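Local structure of glucosamine-6-phosphate deaminase (Thermotoga maritima, 1J5X) at residues T247-Y250 with R251-P254; E276-L279 with R280-L283. The protein is of undetermined function here but contains a SIS domain, a fold of parallel beta-sheet flanked by helices. All coordinates share one frame; numbering follows the deposited sequence.

Contact 1. Residues T247-Y250 with R251-P254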
loop_
_atom_site.group_PDB
_atom_site.type_symbol
_atom_site.label_atom_id
_atom_site.label_comp_id
_atom_site.label_asym_id
_atom_site.label_seq_id
_atom_site.Cartn_x
_atom_site.Cartn_y
_atom_site.Cartn_z
ATOM N N THR A 247 -10.478 -11.193 2.038
ATOM C CA THR A 247 -10.965 -12.126 1.014
ATOM C C THR A 247 -12.307 -12.816 1.152
ATOM O O THR A 247 -13.172 -12.688 0.227
ATOM C CB THR A 247 -9.847 -13.130 0.694
ATOM O OG1 THR A 247 -8.641 -12.395 0.382
ATOM C CG2 THR A 247 -10.193 -13.975 -0.541
ATOM N N LEU A 248 -12.461 -13.586 2.213
ATOM C CA LEU A 248 -13.688 -14.345 2.421
ATOM C C LEU A 248 -14.838 -13.453 2.886
ATOM O O LEU A 248 -15.992 -13.904 2.885
ATOM C CB LEU A 248 -13.436 -15.461 3.452
ATOM C CG LEU A 248 -12.334 -16.411 2.993
ATOM C CD1 LEU A 248 -12.101 -17.455 4.007
ATOM C CD2 LEU A 248 -12.702 -16.985 1.609
ATOM N N GLU A 249 -14.545 -12.189 3.249
ATOM C CA GLU A 249 -15.626 -11.301 3.729
ATOM C C GLU A 249 -16.533 -10.964 2.587
ATOM O O GLU A 249 -17.684 -10.591 2.812
ATOM C CB GLU A 249 -15.068 -9.966 4.251
ATOM C CG GLU A 249 -14.432 -10.148 5.627
ATOM C CD GLU A 249 -15.499 -10.443 6.713
ATOM O OE1 GLU A 249 -16.278 -9.525 7.102
ATOM O OE2 GLU A 249 -15.583 -11.579 7.164
ATOM N N TYR A 250 -15.990 -11.065 1.372
ATOM C CA TYR A 250 -16.736 -10.670 0.197
ATOM C C TYR A 250 -18.064 -11.429 0.027
ATOM O O TYR A 250 -19.007 -10.886 -0.543
ATOM C CB TYR A 250 -15.847 -10.776 -1.069
ATOM C CG TYR A 250 -16.449 -9.992 -2.240
ATOM C CD1 TYR A 250 -16.598 -8.597 -2.167
ATOM C CD2 TYR A 250 -16.903 -10.654 -3.392
ATOM C CE1 TYR A 250 -17.161 -7.888 -3.180
ATOM C CE2 TYR A 250 -17.494 -9.947 -4.436
ATOM C CZ TYR A 250 -17.619 -8.562 -4.331
ATOM O OH TYR A 250 -18.174 -7.816 -5.325
ATOM N N ARG A 251 -18.180 -12.634 0.563
ATOM C CA ARG A 251 -19.427 -13.357 0.422
ATOM C C ARG A 251 -20.501 -12.836 1.347
ATOM O O ARG A 251 -21.695 -13.087 1.098
ATOM C CB ARG A 251 -19.281 -14.831 0.807
ATOM C CG ARG A 251 -18.456 -15.674 -0.227
ATOM C CD ARG A 251 -18.681 -17.158 0.124
ATOM N NE ARG A 251 -18.037 -18.032 -0.864
ATOM C CZ ARG A 251 -16.814 -18.555 -0.720
ATOM N NH1 ARG A 251 -16.074 -18.306 0.376
ATOM N NH2 ARG A 251 -16.325 -19.341 -1.684
ATOM N N HIS A 252 -20.080 -12.139 2.418
ATOM C CA HIS A 252 -21.028 -11.768 3.434
ATOM C C HIS A 252 -21.720 -10.483 3.186
ATOM O O HIS A 252 -21.728 -9.564 4.017
ATOM C CB HIS A 252 -20.339 -11.787 4.823
ATOM C CG HIS A 252 -19.669 -13.072 5.137
ATOM N ND1 HIS A 252 -20.234 -14.034 5.942
ATOM C CD2 HIS A 252 -18.470 -13.567 4.742
ATOM C CE1 HIS A 252 -19.413 -15.058 6.044
ATOM N NE2 HIS A 252 -18.332 -14.801 5.322
ATOM N N GLY A 253 -22.266 -10.386 1.987
ATOM C CA GLY A 253 -22.988 -9.187 1.626
ATOM C C GLY A 253 -22.536 -8.424 0.430
ATOM O O GLY A 253 -23.337 -8.192 -0.507
ATOM N N PRO A 254 -21.253 -8.029 0.393
ATOM C CA PRO A 254 -20.693 -7.259 -0.703
ATOM C C PRO A 254 -20.919 -7.861 -2.092
ATOM O O PRO A 254 -21.098 -7.086 -3.031
ATOM C CB PRO A 254 -19.206 -7.184 -0.364
ATOM C CG PRO A 254 -19.226 -7.200 1.171
ATOM C CD PRO A 254 -20.210 -8.316 1.405
HETATM O O HOH W 1 -19.252 -5.599 -4.322
#
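Y250 meets P254 where the chain turns back on itself, four residues on: the two side chains run past each other in opposite directions, and CD1 of Y250 comes to 3.5 Å from CB of P254, while the carbonyl carbon of P254 lies over one face of the ring. The ring gets there because CG of Y250 stands anti to its backbone N (chi1 -163°). A water closes the far end of this pair. It lies 2.7 Å from OH of Y250 and donates to O of P254, so the phenol end is tied to the backbone four residues later. In the backbone, the firm bond is from H252 N to E249 O, 2.9 Å long. R251 N reaches L248 O at 3.4 Å, a weak bond although fairly straight, and the turn is of the 3-10 kind at 249-251. The same L248 oxygen lies in the plane of the imidazole of H252, at its edge, 3.1 Å from CD2. H252 is also the centre of an inverse gamma turn, with G253 N bonding weakly to R251 O. The side chains of L248 and R251 lie side by side, pointing the same way, NH1 of R251 3.8 Å from CD2 of L248; the polar partner of R251 is E282, whose carboxylate forms a salt bridge with NE. All this belongs to the loop between strands 241-245 and 262-267; the buried Y250 ring packs on H214, V216 and L218 of strand 214-218 and on L283 of helix 273-285.

Contact 2. Residues E276-L279 with R280-L283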
loop_
_atom_site.group_PDB
_atom_site.type_symbol
_atom_site.label_atom_id
_atom_site.label_comp_id
_atom_site.label_asym_id
_atom_site.label_seq_id
_atom_site.Cartn_x
_atom_site.Cartn_y
_atom_site.Cartn_z
ATOM N N GLU A 276 -9.509 -19.991 -2.414
ATOM C CA GLU A 276 -9.437 -18.930 -3.390
ATOM C C GLU A 276 -10.027 -19.378 -4.712
ATOM O O GLU A 276 -10.757 -18.632 -5.345
ATOM C CB GLU A 276 -7.980 -18.435 -3.587
ATOM C CG GLU A 276 -7.466 -17.597 -2.402
ATOM C CD GLU A 276 -5.949 -17.621 -2.201
ATOM O OE1 GLU A 276 -5.216 -18.247 -3.015
ATOM O OE2 GLU A 276 -5.484 -17.024 -1.187
ATOM N N LYS A 277 -9.717 -20.600 -5.115
ATOM C CA LYS A 277 -10.263 -21.050 -6.375
ATOM C C LYS A 277 -11.783 -21.220 -6.274
ATOM O O LYS A 277 -12.510 -20.912 -7.241
ATOM C CB LYS A 277 -9.549 -22.348 -6.800
ATOM C CG LYS A 277 -8.075 -22.056 -7.239
ATOM C CD LYS A 277 -8.106 -21.156 -8.489
ATOM C CE LYS A 277 -6.886 -21.275 -9.391
ATOM N NZ LYS A 277 -5.748 -20.475 -8.957
ATOM N N ARG A 278 -12.261 -21.690 -5.127
ATOM C CA ARG A 278 -13.693 -21.873 -4.930
ATOM C C ARG A 278 -14.389 -20.512 -5.018
ATOM O O ARG A 278 -15.427 -20.378 -5.672
ATOM C CB ARG A 278 -14.005 -22.491 -3.587
ATOM C CG ARG A 278 -13.644 -23.931 -3.435
ATOM C CD ARG A 278 -14.162 -24.430 -2.089
ATOM N NE ARG A 278 -13.802 -25.825 -1.835
ATOM C CZ ARG A 278 -14.291 -26.556 -0.828
ATOM N NH1 ARG A 278 -15.162 -26.020 0.034
ATOM N NH2 ARG A 278 -13.931 -27.834 -0.692
ATOM N N LEU A 279 -13.809 -19.486 -4.389
ATOM C CA LEU A 279 -14.430 -18.148 -4.428
ATOM C C LEU A 279 -14.398 -17.571 -5.870
ATOM O O LEU A 279 -15.352 -16.962 -6.332
ATOM C CB LEU A 279 -13.670 -17.202 -3.461
ATOM C CG LEU A 279 -14.167 -15.758 -3.415
ATOM C CD1 LEU A 279 -15.688 -15.748 -3.100
ATOM C CD2 LEU A 279 -13.317 -14.978 -2.341
ATOM N N ARG A 280 -13.273 -17.749 -6.557
ATOM C CA ARG A 280 -13.142 -17.304 -7.923
ATOM C C ARG A 280 -14.274 -17.900 -8.779
ATOM O O ARG A 280 -14.977 -17.149 -9.476
ATOM C CB ARG A 280 -11.796 -17.763 -8.504
ATOM C CG ARG A 280 -11.681 -17.527 -10.001
ATOM C CD ARG A 280 -10.266 -17.752 -10.532
ATOM N NE ARG A 280 -10.225 -17.383 -11.950
ATOM C CZ ARG A 280 -9.193 -16.832 -12.582
ATOM N NH1 ARG A 280 -8.053 -16.552 -11.958
ATOM N NH2 ARG A 280 -9.311 -16.546 -13.870
ATOM N N LYS A 281 -14.463 -19.218 -8.699
ATOM C CA LYS A 281 -15.492 -19.859 -9.548
ATOM C C LYS A 281 -16.874 -19.306 -9.181
ATOM O O LYS A 281 -17.709 -19.060 -10.054
ATOM C CB LYS A 281 -15.481 -21.391 -9.387
ATOM C CG LYS A 281 -15.738 -21.913 -7.966
ATOM C CD LYS A 281 -17.228 -21.829 -7.533
ATOM C CE LYS A 281 -17.474 -22.105 -6.039
ATOM N NZ LYS A 281 -17.136 -23.489 -5.648
ATOM N N GLU A 282 -17.097 -19.070 -7.886
ATOM C CA GLU A 282 -18.386 -18.539 -7.453
ATOM C C GLU A 282 -18.617 -17.130 -8.034
ATOM O O GLU A 282 -19.648 -16.868 -8.672
ATOM C CB GLU A 282 -18.461 -18.583 -5.927
ATOM C CG GLU A 282 -19.787 -18.064 -5.353
ATOM C CD GLU A 282 -19.771 -17.950 -3.844
ATOM O OE1 GLU A 282 -19.355 -18.913 -3.186
ATOM O OE2 GLU A 282 -20.187 -16.892 -3.321
ATOM N N LEU A 283 -17.657 -16.227 -7.887
ATOM C CA LEU A 283 -17.817 -14.903 -8.427
ATOM C C LEU A 283 -17.959 -14.931 -9.952
ATOM O O LEU A 283 -18.695 -14.123 -10.546
ATOM C CB LEU A 283 -16.624 -14.021 -8.051
ATOM C CG LEU A 283 -16.431 -13.917 -6.535
ATOM C CD1 LEU A 283 -15.303 -12.953 -6.228
ATOM C CD2 LEU A 283 -17.747 -13.495 -5.889
#
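L279 and L283 meet one helical turn apart, their side chains crossing at a slant, with CD1 of L279 4.0 Å from CG of L283. The oxygen of L279 takes the amide of L283 at 2.9 Å in an almost straight bond (174°) and also touches CG of L283. With chi1 at 178°, L279 carries its CG away from its own N and beside its carbonyl carbon, which sets the branch within reach of the next turn. Two further i to i+4 bonds, R280 N to E276 O at 2.9 Å and K281 N to K277 O at 3.0 Å, carry the same ladder. CB of R280 rests against the oxygens of E276 and K277. R278 and K281 lie alongside each other, pointing the same way, although the placing of the bent lysine chain is doubtful, since it comes too close to the carbonyl oxygen of R278 in the model.

This is regular alpha-helix, the middle of helix 273-285, which makes the crossover of the beta-alpha-beta unit between parallel strands 262-267 and 289-293. L283 leans on V264 and V290 of those strands, whereas R280 touches M266 and V290.

Farther out, the charged ends find partners beyond 276-283: E276 forms a salt bridge with K268 and also accepts from the amide of V269, while K277 reaches E292 and the carbonyl of G296. The long, extended chain of R280 ends among three carboxylates, those of D298, E292 and E284, R278 is paired with E274, one turn earlier, and OE2 of E282 is engaged by K255.

Contact 1 comes first along the chain, in the loop after strand 241-245, and contact 2 follows on helix 273-285, with strand 262-267 between them. Their centres lie about 12 Å apart, on the same side of the chain's centre. The two touch directly: besides the salt bridge between R251 and E282, O of T247 is 3.4 Å from CD2 of L279, and NH2 of R251 comes to 3.5 Å from CA of L279. Both belong to the part of the fold built on the four-stranded parallel sheet, so this interface ties the loop following its edge strand 241-245 to a covering helix.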